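Local coordinates for protein PfkB (PDB 4DU5) that probably phosphorylates a sugar or sugar-like substrate with ATP, in the manner of the ribokinase-like pfkB carbohydrate kinases, at residues W77-G82 against S135-M140; A143-A148 against R174-L179; L151-L156 against D178-A183. All coordinates share one frame; numbering follows the deposited sequence.

Contact 1. Residues W77-G82 against S135-M140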
ATOM      1  N   TRP A  77     -20.876  10.880  -6.684  1.00 28.66           N
ATOM      2  CA  TRP A  77     -19.430  11.023  -6.555  1.00 28.54           C
ATOM      3  C   TRP A  77     -18.677  10.607  -7.809  1.00 29.29           C
ATOM      4  O   TRP A  77     -18.985   9.581  -8.416  1.00 30.22           O
ATOM      5  CB  TRP A  77     -18.962  10.181  -5.397  1.00 28.25           C
ATOM      6  CG  TRP A  77     -17.468  10.098  -5.216  1.00 27.71           C
ATOM      7  CD1 TRP A  77     -16.557  11.127  -5.294  1.00 27.74           C
ATOM      8  CD2 TRP A  77     -16.720   8.925  -4.880  1.00 25.66           C
ATOM      9  NE1 TRP A  77     -15.293  10.656  -5.047  1.00 27.04           N
ATOM     10  CE2 TRP A  77     -15.361   9.308  -4.796  1.00 26.19           C
ATOM     11  CE3 TRP A  77     -17.062   7.585  -4.657  1.00 22.86           C
ATOM     12  CZ2 TRP A  77     -14.357   8.405  -4.489  1.00 24.83           C
ATOM     13  CZ3 TRP A  77     -16.074   6.686  -4.377  1.00 22.88           C
ATOM     14  CH2 TRP A  77     -14.731   7.095  -4.280  1.00 26.39           C
ATOM     15  N   ALA A  78     -17.679  11.389  -8.188  1.00 29.18           N
ATOM     16  CA  ALA A  78     -16.863  11.065  -9.339  1.00 29.40           C
ATOM     17  C   ALA A  78     -15.414  10.809  -8.917  1.00 29.83           C
ATOM     18  O   ALA A  78     -14.798  11.638  -8.235  1.00 30.54           O
ATOM     19  CB  ALA A  78     -16.921  12.180 -10.329  1.00 29.44           C
ATOM     20  N   SER A  79     -14.866   9.666  -9.316  1.00 29.76           N
ATOM     21  CA  SER A  79     -13.498   9.297  -8.937  1.00 29.96           C
ATOM     22  C   SER A  79     -12.913   8.135  -9.802  1.00 30.75           C
ATOM     23  O   SER A  79     -13.589   7.572 -10.688  1.00 31.39           O
ATOM     24  CB  SER A  79     -13.444   8.962  -7.439  1.00 29.30           C
ATOM     25  OG  SER A  79     -12.185   9.244  -6.875  1.00 28.65           O
ATOM     26  N   ARG A  80     -11.649   7.796  -9.551  1.00 30.84           N
ATOM     27  CA  ARG A  80     -11.048   6.600 -10.122  1.00 30.49           C
ATOM     28  C   ARG A  80     -10.589   5.791  -8.940  1.00 29.81           C
ATOM     29  O   ARG A  80     -10.260   6.363  -7.905  1.00 29.77           O
ATOM     30  CB  ARG A  80      -9.820   6.940 -10.988  1.00 31.00           C
ATOM     31  CG  ARG A  80     -10.031   7.922 -12.152  1.00 30.58           C
ATOM     32  CD  ARG A  80      -8.811   7.884 -13.065  1.00 30.98           C
ATOM     33  NE  ARG A  80      -8.861   6.646 -13.835  1.00 33.58           N
ATOM     34  CZ  ARG A  80      -9.399   6.548 -15.048  1.00 33.39           C
ATOM     35  NH1 ARG A  80      -9.877   7.620 -15.651  1.00 33.69           N
ATOM     36  NH2 ARG A  80      -9.457   5.384 -15.656  1.00 33.84           N
ATOM     37  N   LEU A  81     -10.567   4.472  -9.109  1.00 29.27           N
ATOM     38  CA  LEU A  81     -10.013   3.527  -8.145  1.00 28.92           C
ATOM     39  C   LEU A  81      -9.412   2.354  -8.913  1.00 29.27           C
ATOM     40  O   LEU A  81      -9.827   2.070 -10.033  1.00 29.47           O
ATOM     41  CB  LEU A  81     -11.139   2.951  -7.287  1.00 29.16           C
ATOM     42  CG  LEU A  81     -11.981   3.830  -6.361  1.00 27.96           C
ATOM     43  CD1 LEU A  81     -13.205   3.055  -5.923  1.00 25.04           C
ATOM     44  CD2 LEU A  81     -11.109   4.285  -5.165  1.00 24.42           C
ATOM     45  N   GLY A  82      -8.475   1.634  -8.306  1.00 28.99           N
ATOM     46  CA  GLY A  82      -8.086   0.350  -8.839  1.00 28.69           C
ATOM     47  C   GLY A  82      -9.217  -0.660  -8.686  1.00 29.50           C
ATOM     48  O   GLY A  82     -10.261  -0.379  -8.062  1.00 29.49           O
ATOM     49  N   SER A 135      -1.715   7.343  -7.754  1.00 31.75           N
ATOM     50  CA  SER A 135      -2.933   6.538  -7.622  1.00 30.41           C
ATOM     51  C   SER A 135      -3.872   6.777  -8.782  1.00 30.82           C
ATOM     52  O   SER A 135      -3.691   7.732  -9.545  1.00 30.68           O
ATOM     53  CB  SER A 135      -3.665   6.873  -6.327  1.00 29.66           C
ATOM     54  OG  SER A 135      -4.444   8.036  -6.505  1.00 28.80           O
ATOM     55  N   ALA A 136      -4.894   5.926  -8.896  1.00 31.12           N
ATOM     56  CA  ALA A 136      -5.835   5.998 -10.003  1.00 31.72           C
ATOM     57  C   ALA A 136      -6.468   7.381 -10.050  1.00 32.76           C
ATOM     58  O   ALA A 136      -6.393   8.058 -11.056  1.00 33.01           O
ATOM     59  CB  ALA A 136      -6.887   4.910  -9.882  1.00 31.52           C
ATOM     60  N   ALA A 137      -7.061   7.807  -8.940  1.00 34.14           N
ATOM     61  CA  ALA A 137      -7.590   9.164  -8.794  1.00 34.96           C
ATOM     62  C   ALA A 137      -6.627  10.279  -9.179  1.00 35.43           C
ATOM     63  O   ALA A 137      -7.070  11.284  -9.703  1.00 36.13           O
ATOM     64  CB  ALA A 137      -8.097   9.389  -7.377  1.00 34.76           C
ATOM     65  N   SER A 138      -5.328  10.144  -8.935  1.00 36.21           N
ATOM     66  CA  SER A 138      -4.442  11.252  -9.328  1.00 37.60           C
ATOM     67  C   SER A 138      -4.386  11.414 -10.840  1.00 39.13           C
ATOM     68  O   SER A 138      -4.032  12.473 -11.347  1.00 39.84           O
ATOM     69  CB  SER A 138      -3.042  11.181  -8.700  1.00 36.90           C
ATOM     70  OG  SER A 138      -2.207  10.236  -9.323  1.00 36.28           O
ATOM     71  N   HIS A 139      -4.779  10.372 -11.560  1.00 40.82           N
ATOM     72  CA  HIS A 139      -4.775  10.419 -13.009  1.00 42.73           C
ATOM     73  C   HIS A 139      -5.953  11.163 -13.644  1.00 43.68           C
ATOM     74  O   HIS A 139      -5.978  11.314 -14.857  1.00 44.15           O
ATOM     75  CB  HIS A 139      -4.637   9.007 -13.587  1.00 43.13           C
ATOM     76  CG  HIS A 139      -3.268   8.439 -13.416  1.00 44.79           C
ATOM     77  ND1 HIS A 139      -2.270   8.614 -14.349  1.00 46.96           N
ATOM     78  CD2 HIS A 139      -2.713   7.748 -12.394  1.00 46.62           C
ATOM     79  CE1 HIS A 139      -1.162   8.040 -13.917  1.00 48.81           C
ATOM     80  NE2 HIS A 139      -1.404   7.508 -12.731  1.00 48.91           N
HETATM   81  N   MSE A 140      -6.912  11.637 -12.856  1.00 44.94           N
HETATM   82  CA  MSE A 140      -8.077  12.333 -13.433  1.00 46.79           C
HETATM   83  C   MSE A 140      -7.710  13.677 -14.055  1.00 46.44           C
HETATM   84  O   MSE A 140      -6.780  14.348 -13.594  1.00 46.57           O
HETATM   85  CB  MSE A 140      -9.171  12.549 -12.393  1.00 47.63           C
HETATM   86  CG  MSE A 140      -9.556  11.301 -11.674  1.00 52.90           C
HETATM   87 SE   MSE A 140     -10.672  11.612 -10.092  1.00 68.18          SE
HETATM   88  CE  MSE A 140     -12.378  12.036 -11.004  1.00 61.48           C
TER
HETATM   89  O   HOH W   1      -7.875   6.112  -6.599  1.00 14.14           O
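Arg80 and Met140, here a selenomethionine, run alongside each other with their chains heading in opposite directions. They brush where both begin, CG of Arg80 to CG of Met140 at 3.4 Å. From there Met140 reaches back along the strand. Its chain bends at the last torsion (chi3 75°), so that SE and CE lie against the backbone beside Ser79, with CE 3.6 Å from Ser79 CA and 3.7 Å from Ala78 O. Arg80 goes the other way, over Ala136: its CB sits 3.7 Å from Ala136 CB and its CD 3.1 Å from Ala136 O, which faces the edge of the guanidinium, near its plane. The strand concerned, 75-81, is the second strand from the edge of the large sheet of this ribokinase-like fold, and 135-140 belongs to the long loop that follows strand 128-131. Beyond the turn the guanidinium finds its polar partners elsewhere: Asp144 through NH1, Asp107 through NH2 and Gln110 through NE. Backbone to backbone, the two segments are joined through a water, which donates to Arg80 O at 2.7 Å and accepts from Ala137 N at 3.0 Å. Ala137 CB lies 4.1 Å from Ser79 OG, a hydroxyl hydrogen-bonded to Gly33 O. Phe32, on the adjacent strand 27-32, also touches the Met140 side chain.

Contact 2. Residues A143-A148 against R174-L179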
ATOM      1  N   ALA A 143     -10.722  15.280 -19.253  1.00 49.50           N
ATOM      2  CA  ALA A 143     -11.272  14.194 -20.071  1.00 49.60           C
ATOM      3  C   ALA A 143     -12.225  13.302 -19.268  1.00 49.35           C
ATOM      4  O   ALA A 143     -13.071  12.600 -19.842  1.00 49.15           O
ATOM      5  CB  ALA A 143     -10.123  13.361 -20.700  1.00 49.68           C
ATOM      6  N   ASP A 144     -12.084  13.356 -17.941  1.00 48.93           N
ATOM      7  CA  ASP A 144     -12.853  12.515 -17.017  1.00 48.54           C
ATOM      8  C   ASP A 144     -14.263  13.043 -16.760  1.00 47.90           C
ATOM      9  O   ASP A 144     -15.180  12.275 -16.517  1.00 47.55           O
ATOM     10  CB  ASP A 144     -12.093  12.336 -15.689  1.00 48.59           C
ATOM     11  CG  ASP A 144     -10.996  11.274 -15.780  1.00 49.07           C
ATOM     12  OD1 ASP A 144      -9.844  11.600 -16.161  1.00 48.67           O
ATOM     13  OD2 ASP A 144     -11.298  10.104 -15.464  1.00 49.49           O
ATOM     14  N   ILE A 145     -14.411  14.364 -16.820  1.00 47.29           N
ATOM     15  CA  ILE A 145     -15.670  15.058 -16.571  1.00 46.24           C
ATOM     16  C   ILE A 145     -16.749  14.674 -17.609  1.00 45.81           C
ATOM     17  O   ILE A 145     -16.537  14.829 -18.812  1.00 45.62           O
ATOM     18  CB  ILE A 145     -15.438  16.596 -16.651  1.00 46.25           C
ATOM     19  CG1 ILE A 145     -14.217  17.017 -15.850  1.00 45.62           C
ATOM     20  CG2 ILE A 145     -16.668  17.383 -16.194  1.00 46.19           C
ATOM     21  CD1 ILE A 145     -13.695  18.366 -16.274  1.00 47.05           C
ATOM     22  N   ASP A 146     -17.889  14.170 -17.139  1.00 45.03           N
ATOM     23  CA  ASP A 146     -19.053  13.941 -18.005  1.00 44.42           C
ATOM     24  C   ASP A 146     -20.041  15.099 -17.863  1.00 44.29           C
ATOM     25  O   ASP A 146     -20.840  15.149 -16.909  1.00 44.31           O
ATOM     26  CB  ASP A 146     -19.742  12.613 -17.677  1.00 43.93           C
ATOM     27  CG  ASP A 146     -21.079  12.438 -18.408  1.00 44.06           C
ATOM     28  OD1 ASP A 146     -21.426  13.251 -19.295  1.00 44.27           O
ATOM     29  OD2 ASP A 146     -21.806  11.475 -18.089  1.00 44.50           O
ATOM     30  N   GLU A 147     -20.004  16.004 -18.838  1.00 43.91           N
ATOM     31  CA  GLU A 147     -20.761  17.268 -18.772  1.00 43.32           C
ATOM     32  C   GLU A 147     -22.259  17.129 -18.543  1.00 42.57           C
ATOM     33  O   GLU A 147     -22.776  17.654 -17.573  1.00 42.96           O
ATOM     34  CB  GLU A 147     -20.422  18.185 -19.946  1.00 43.41           C
ATOM     35  CG  GLU A 147     -18.929  18.571 -19.970  1.00 44.36           C
ATOM     36  CD  GLU A 147     -18.559  19.518 -21.115  1.00 46.26           C
ATOM     37  OE1 GLU A 147     -19.460  19.829 -21.927  1.00 47.41           O
ATOM     38  OE2 GLU A 147     -17.372  19.937 -21.204  1.00 44.13           O
ATOM     39  N   ALA A 148     -22.961  16.406 -19.393  1.00 41.88           N
ATOM     40  CA  ALA A 148     -24.403  16.216 -19.172  1.00 41.55           C
ATOM     41  C   ALA A 148     -24.718  15.772 -17.741  1.00 41.01           C
ATOM     42  O   ALA A 148     -25.740  16.204 -17.150  1.00 41.64           O
ATOM     43  CB  ALA A 148     -25.004  15.203 -20.187  1.00 41.80           C
ATOM     44  N   ARG A 174     -10.934  23.545 -11.780  1.00 42.62           N
ATOM     45  CA  ARG A 174     -11.222  24.743 -12.562  1.00 43.39           C
ATOM     46  C   ARG A 174     -12.354  24.573 -13.567  1.00 44.27           C
ATOM     47  O   ARG A 174     -13.301  25.356 -13.549  1.00 44.95           O
ATOM     48  CB  ARG A 174      -9.966  25.230 -13.284  1.00 43.47           C
ATOM     49  CG  ARG A 174      -8.836  25.530 -12.350  1.00 44.47           C
ATOM     50  CD  ARG A 174      -8.246  26.890 -12.633  1.00 47.81           C
ATOM     51  NE  ARG A 174      -7.206  26.844 -13.658  1.00 50.41           N
ATOM     52  CZ  ARG A 174      -5.910  26.657 -13.410  1.00 50.30           C
ATOM     53  NH1 ARG A 174      -5.477  26.494 -12.169  1.00 48.54           N
ATOM     54  NH2 ARG A 174      -5.046  26.627 -14.415  1.00 52.07           N
ATOM     55  N   LYS A 175     -12.269  23.562 -14.428  1.00 44.94           N
ATOM     56  CA  LYS A 175     -13.268  23.379 -15.476  1.00 46.38           C
ATOM     57  C   LYS A 175     -14.612  22.903 -14.931  1.00 46.32           C
ATOM     58  O   LYS A 175     -15.681  23.316 -15.395  1.00 46.52           O
ATOM     59  CB  LYS A 175     -12.773  22.390 -16.540  1.00 47.03           C
ATOM     60  CG  LYS A 175     -13.217  22.756 -17.957  1.00 49.03           C
ATOM     61  CD  LYS A 175     -12.154  23.677 -18.655  1.00 53.43           C
ATOM     62  CE  LYS A 175     -12.784  24.645 -19.693  1.00 54.56           C
ATOM     63  NZ  LYS A 175     -13.987  24.035 -20.362  1.00 55.62           N
ATOM     64  N   THR A 176     -14.545  22.001 -13.965  1.00 46.36           N
ATOM     65  CA  THR A 176     -15.734  21.525 -13.249  1.00 46.53           C
ATOM     66  C   THR A 176     -16.581  22.698 -12.696  1.00 46.34           C
ATOM     67  O   THR A 176     -17.793  22.751 -12.898  1.00 46.29           O
ATOM     68  CB  THR A 176     -15.303  20.506 -12.149  1.00 46.27           C
ATOM     69  OG1 THR A 176     -15.477  19.176 -12.663  1.00 46.76           O
ATOM     70  CG2 THR A 176     -16.114  20.637 -10.928  1.00 46.44           C
HETATM   71  N   MSE A 177     -15.922  23.649 -12.034  1.00 45.99           N
HETATM   72  CA  MSE A 177     -16.591  24.816 -11.484  1.00 45.78           C
HETATM   73  C   MSE A 177     -17.174  25.723 -12.578  1.00 45.98           C
HETATM   74  O   MSE A 177     -18.390  25.947 -12.590  1.00 45.50           O
HETATM   75  CB  MSE A 177     -15.659  25.558 -10.527  1.00 45.30           C
HETATM   76  CG  MSE A 177     -15.469  24.796  -9.216  1.00 45.83           C
HETATM   77 SE   MSE A 177     -13.880  25.247  -8.109  1.00 48.05          SE
HETATM   78  CE  MSE A 177     -13.277  23.439  -7.711  1.00 46.47           C
ATOM     79  N   ASP A 178     -16.310  26.198 -13.494  1.00 46.30           N
ATOM     80  CA  ASP A 178     -16.684  26.986 -14.686  1.00 46.43           C
ATOM     81  C   ASP A 178     -17.992  26.514 -15.304  1.00 46.45           C
ATOM     82  O   ASP A 178     -18.913  27.302 -15.546  1.00 46.40           O
ATOM     83  CB  ASP A 178     -15.573  26.922 -15.747  1.00 46.57           C
ATOM     84  CG  ASP A 178     -14.378  27.837 -15.432  1.00 48.55           C
ATOM     85  OD1 ASP A 178     -14.456  28.660 -14.505  1.00 51.61           O
ATOM     86  OD2 ASP A 178     -13.338  27.751 -16.117  1.00 50.62           O
ATOM     87  N   LEU A 179     -18.065  25.213 -15.533  1.00 46.59           N
ATOM     88  CA  LEU A 179     -19.169  24.600 -16.225  1.00 47.14           C
ATOM     89  C   LEU A 179     -20.441  24.821 -15.425  1.00 47.99           C
ATOM     90  O   LEU A 179     -21.448  25.322 -15.942  1.00 48.66           O
ATOM     91  CB  LEU A 179     -18.871  23.107 -16.357  1.00 46.91           C
ATOM     92  CG  LEU A 179     -18.837  22.310 -17.671  1.00 46.22           C
ATOM     93  CD1 LEU A 179     -19.008  23.136 -18.942  1.00 44.92           C
ATOM     94  CD2 LEU A 179     -17.531  21.524 -17.693  1.00 43.99           C
TER
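Ile145 points from its loop toward helix 169-182, meeting Thr176 and Lys175 along one turn and Leu179 on the next. At CB it forks. CG2, anti to the backbone N, takes the branch nearer Leu179, whose CD2 is 4.5 Å away, and it also passes 4.1 Å from Thr176 OG1. CG1, the other branch, lies beside the backbone N (chi1 -47°) and carries the chain onward past that same hydroxyl oxygen. At the tip, CD1 comes within 4.1 Å of Lys175 CB, the two side chains crossing at about a right angle. CG1, CG2 and CD1 all lie at van der Waals distance from Thr176 OG1. The loop is the lead-in to the short helix 147-150, with Asp146 at the N-cap position, while helix 169-182 is the connecting helix of the following beta-alpha-beta unit. With an alanine in place of Ile145 both arms of the fork are gone, which is likely to open a gap beside Thr176 and Lys175 and to remove the CG2 contact with Leu179. Glu147, the first residue of the short helix, lays its chain across Leu179 at nearly a right angle, CG 4.0 Å and OE2 3.9 Å from Leu179 CD2. Its carboxylate is not paired with Lys175: OE2 and NZ stay 5.4 Å apart, so any attraction between the opposite charges is probably weak. Thr176 also packs on Leu156 of strand 153-159.

Contact 3. Residues L151-L156 against D178-A183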
ATOM      1  N   LEU A 151     -24.189  18.677 -14.899  1.00 36.32           N
ATOM      2  CA  LEU A 151     -25.308  19.586 -15.011  1.00 35.68           C
ATOM      3  C   LEU A 151     -26.630  19.007 -14.498  1.00 35.46           C
ATOM      4  O   LEU A 151     -27.596  19.741 -14.332  1.00 36.00           O
ATOM      5  CB  LEU A 151     -25.436  20.019 -16.462  1.00 35.74           C
ATOM      6  CG  LEU A 151     -24.601  21.215 -16.980  1.00 37.44           C
ATOM      7  CD1 LEU A 151     -23.255  21.447 -16.276  1.00 36.74           C
ATOM      8  CD2 LEU A 151     -24.405  21.101 -18.507  1.00 38.32           C
ATOM      9  N   SER A 152     -26.676  17.708 -14.219  1.00 34.63           N
ATOM     10  CA  SER A 152     -27.927  17.078 -13.814  1.00 34.01           C
ATOM     11  C   SER A 152     -28.108  17.091 -12.291  1.00 34.20           C
ATOM     12  O   SER A 152     -29.060  16.489 -11.741  1.00 34.79           O
ATOM     13  CB  SER A 152     -28.023  15.647 -14.382  1.00 34.07           C
ATOM     14  OG  SER A 152     -27.465  14.667 -13.529  1.00 31.76           O
ATOM     15  N   ALA A 153     -27.177  17.748 -11.608  1.00 33.18           N
ATOM     16  CA  ALA A 153     -27.234  17.884 -10.143  1.00 32.36           C
ATOM     17  C   ALA A 153     -27.450  19.355  -9.862  1.00 31.24           C
ATOM     18  O   ALA A 153     -27.087  20.208 -10.689  1.00 31.81           O
ATOM     19  CB  ALA A 153     -25.900  17.372  -9.483  1.00 32.37           C
ATOM     20  N   ARG A 154     -28.037  19.683  -8.720  1.00 30.10           N
ATOM     21  CA  ARG A 154     -28.338  21.108  -8.425  1.00 28.61           C
ATOM     22  C   ARG A 154     -27.059  21.869  -8.100  1.00 27.70           C
ATOM     23  O   ARG A 154     -26.921  23.054  -8.411  1.00 27.43           O
ATOM     24  CB  ARG A 154     -29.317  21.249  -7.262  1.00 28.51           C
ATOM     25  CG  ARG A 154     -30.446  20.248  -7.269  1.00 29.56           C
ATOM     26  CD  ARG A 154     -31.695  20.839  -6.697  1.00 33.01           C
ATOM     27  NE  ARG A 154     -31.866  20.536  -5.285  1.00 35.29           N
ATOM     28  CZ  ARG A 154     -31.877  21.456  -4.323  1.00 37.13           C
ATOM     29  NH1 ARG A 154     -31.702  22.751  -4.618  1.00 36.47           N
ATOM     30  NH2 ARG A 154     -32.057  21.071  -3.061  1.00 36.01           N
ATOM     31  N   HIS A 155     -26.103  21.149  -7.513  1.00 26.41           N
ATOM     32  CA  HIS A 155     -25.008  21.771  -6.814  1.00 24.67           C
ATOM     33  C   HIS A 155     -23.689  20.986  -6.847  1.00 24.21           C
ATOM     34  O   HIS A 155     -23.652  19.761  -6.622  1.00 23.39           O
ATOM     35  CB  HIS A 155     -25.464  21.980  -5.367  1.00 24.56           C
ATOM     36  CG  HIS A 155     -24.468  22.679  -4.509  1.00 22.26           C
ATOM     37  ND1 HIS A 155     -24.405  24.050  -4.429  1.00 21.71           N
ATOM     38  CD2 HIS A 155     -23.507  22.203  -3.683  1.00 20.71           C
ATOM     39  CE1 HIS A 155     -23.438  24.394  -3.596  1.00 22.45           C
ATOM     40  NE2 HIS A 155     -22.885  23.293  -3.122  1.00 22.30           N
ATOM     41  N   LEU A 156     -22.608  21.717  -7.080  1.00 23.39           N
ATOM     42  CA  LEU A 156     -21.292  21.134  -7.035  1.00 23.80           C
ATOM     43  C   LEU A 156     -20.570  21.570  -5.763  1.00 24.04           C
ATOM     44  O   LEU A 156     -20.523  22.768  -5.470  1.00 23.65           O
ATOM     45  CB  LEU A 156     -20.484  21.553  -8.275  1.00 23.95           C
ATOM     46  CG  LEU A 156     -18.948  21.426  -8.202  1.00 23.49           C
ATOM     47  CD1 LEU A 156     -18.466  19.976  -8.150  1.00 23.78           C
ATOM     48  CD2 LEU A 156     -18.334  22.132  -9.353  1.00 22.44           C
ATOM     49  N   ASP A 178     -16.310  26.198 -13.494  1.00 46.30           N
ATOM     50  CA  ASP A 178     -16.684  26.986 -14.686  1.00 46.43           C
ATOM     51  C   ASP A 178     -17.992  26.514 -15.304  1.00 46.45           C
ATOM     52  O   ASP A 178     -18.913  27.302 -15.546  1.00 46.40           O
ATOM     53  CB  ASP A 178     -15.573  26.922 -15.747  1.00 46.57           C
ATOM     54  CG  ASP A 178     -14.378  27.837 -15.432  1.00 48.55           C
ATOM     55  OD1 ASP A 178     -14.456  28.660 -14.505  1.00 51.61           O
ATOM     56  OD2 ASP A 178     -13.338  27.751 -16.117  1.00 50.62           O
ATOM     57  N   LEU A 179     -18.065  25.213 -15.533  1.00 46.59           N
ATOM     58  CA  LEU A 179     -19.169  24.600 -16.225  1.00 47.14           C
ATOM     59  C   LEU A 179     -20.441  24.821 -15.425  1.00 47.99           C
ATOM     60  O   LEU A 179     -21.448  25.322 -15.942  1.00 48.66           O
ATOM     61  CB  LEU A 179     -18.871  23.107 -16.357  1.00 46.91           C
ATOM     62  CG  LEU A 179     -18.837  22.310 -17.671  1.00 46.22           C
ATOM     63  CD1 LEU A 179     -19.008  23.136 -18.942  1.00 44.92           C
ATOM     64  CD2 LEU A 179     -17.531  21.524 -17.693  1.00 43.99           C
HETATM   65  N   MSE A 180     -20.373  24.466 -14.147  1.00 48.49           N
HETATM   66  CA  MSE A 180     -21.505  24.507 -13.247  1.00 48.60           C
HETATM   67  C   MSE A 180     -22.041  25.932 -13.010  1.00 48.22           C
HETATM   68  O   MSE A 180     -23.246  26.128 -12.788  1.00 48.20           O
HETATM   69  CB  MSE A 180     -21.082  23.876 -11.936  1.00 49.19           C
HETATM   70  CG  MSE A 180     -22.208  23.299 -11.145  1.00 52.14           C
HETATM   71 SE   MSE A 180     -22.892  21.834 -12.175  1.00 59.81          SE
HETATM   72  CE  MSE A 180     -24.028  20.974 -10.829  1.00 57.27           C
ATOM     73  N   ARG A 181     -21.151  26.919 -13.063  1.00 47.54           N
ATOM     74  CA  ARG A 181     -21.555  28.312 -12.928  1.00 47.14           C
ATOM     75  C   ARG A 181     -22.285  28.769 -14.176  1.00 46.72           C
ATOM     76  O   ARG A 181     -23.474  29.061 -14.113  1.00 46.37           O
ATOM     77  CB  ARG A 181     -20.369  29.232 -12.600  1.00 47.21           C
ATOM     78  CG  ARG A 181     -20.778  30.485 -11.773  1.00 48.52           C
ATOM     79  CD  ARG A 181     -19.693  30.881 -10.710  1.00 50.09           C
ATOM     80  NE  ARG A 181     -20.195  31.865  -9.739  1.00 50.27           N
ATOM     81  CZ  ARG A 181     -19.456  32.805  -9.131  1.00 50.95           C
ATOM     82  NH1 ARG A 181     -18.142  32.927  -9.376  1.00 51.55           N
ATOM     83  NH2 ARG A 181     -20.040  33.636  -8.267  1.00 50.23           N
ATOM     84  N   ALA A 182     -21.586  28.807 -15.311  1.00 46.39           N
ATOM     85  CA  ALA A 182     -22.202  29.233 -16.573  1.00 45.80           C
ATOM     86  C   ALA A 182     -23.598  28.644 -16.763  1.00 45.07           C
ATOM     87  O   ALA A 182     -24.484  29.319 -17.261  1.00 45.75           O
ATOM     88  CB  ALA A 182     -21.317  28.919 -17.762  1.00 45.82           C
ATOM     89  N   ALA A 183     -23.817  27.413 -16.326  1.00 44.05           N
ATOM     90  CA  ALA A 183     -25.163  26.849 -16.400  1.00 43.17           C
ATOM     91  C   ALA A 183     -26.062  27.307 -15.257  1.00 42.95           C
ATOM     92  O   ALA A 183     -27.217  26.891 -15.155  1.00 42.93           O
ATOM     93  CB  ALA A 183     -25.102  25.367 -16.447  1.00 43.32           C
TER
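In the beta-alpha-beta unit made of strand 153-159, helix 169-182 and strand 186-190, the C-terminal turn of the helix packs on residues 151-156, which lead into and form the early part of the first strand, chiefly through Met180 (a selenomethionine) against Leu151, Ala153 and Leu156. Met180 works as a probe pushed into the corner that the chain makes at Arg154. Its CG stands anti to the backbone N (chi1 -154°), and a bend at chi2 (66°) followed by an extended last torsion sends the methyl away from the helix. CB lies 4.2 Å from Leu156 CD2, and CG rests 3.8 Å from Leu156 CB, the two side chains crossing at a slant. SE passes Leu151 CD1 at 4.1 Å, and those chains slide by each other in opposite directions. The methyl CE ends in the corner itself, 3.2 Å from Ala153 O, 4.3 Å from Ala153 CB and 3.9 Å from His155 N, so much of what it meets is backbone. Leu151 bridges further along the helix, where its CG lies 4.2 Å from Ala183 CB, just past the last helical turn. The side-chain contacts are apolar, though CE also rests against backbone polar atoms; the nearby carbonyl of Ala153 receives a weak hydrogen bond from Arg185 NE. Around this corner, Val187 of strand 186-190 touches both Leu156 and Met180, and Leu150 of helix 147-150 adds to the cover over Met180. Ala153 packs on Leu27 and Ile30 of the adjacent strand 27-32, while His155 points away from the helix, stacks on Trp217 and hydrogen-bonds Ser186 OG through ND1.

Contacts 2 and 3 work on one piece of the fold: both use helix 169-182, share Asp178 and Leu179, and lie with centres 9 Å apart, joined where Thr176 packs on Leu156. Contact 2 is the surface member, thin, with charged chains at its outer side. Contact 3 is partly buried, its side chains apolar, with a methyl against backbone. Contact 1 is the buried one and holds a different region, strand 75-81 and its covering loop, mixing a selenomethionine with a charged arginine and a bridging water. That arginine ties contact 1 to contact 2 by its salt bridge to Asp144, whereas contacts 1 and 3 do not touch, though both reach the same large sheet.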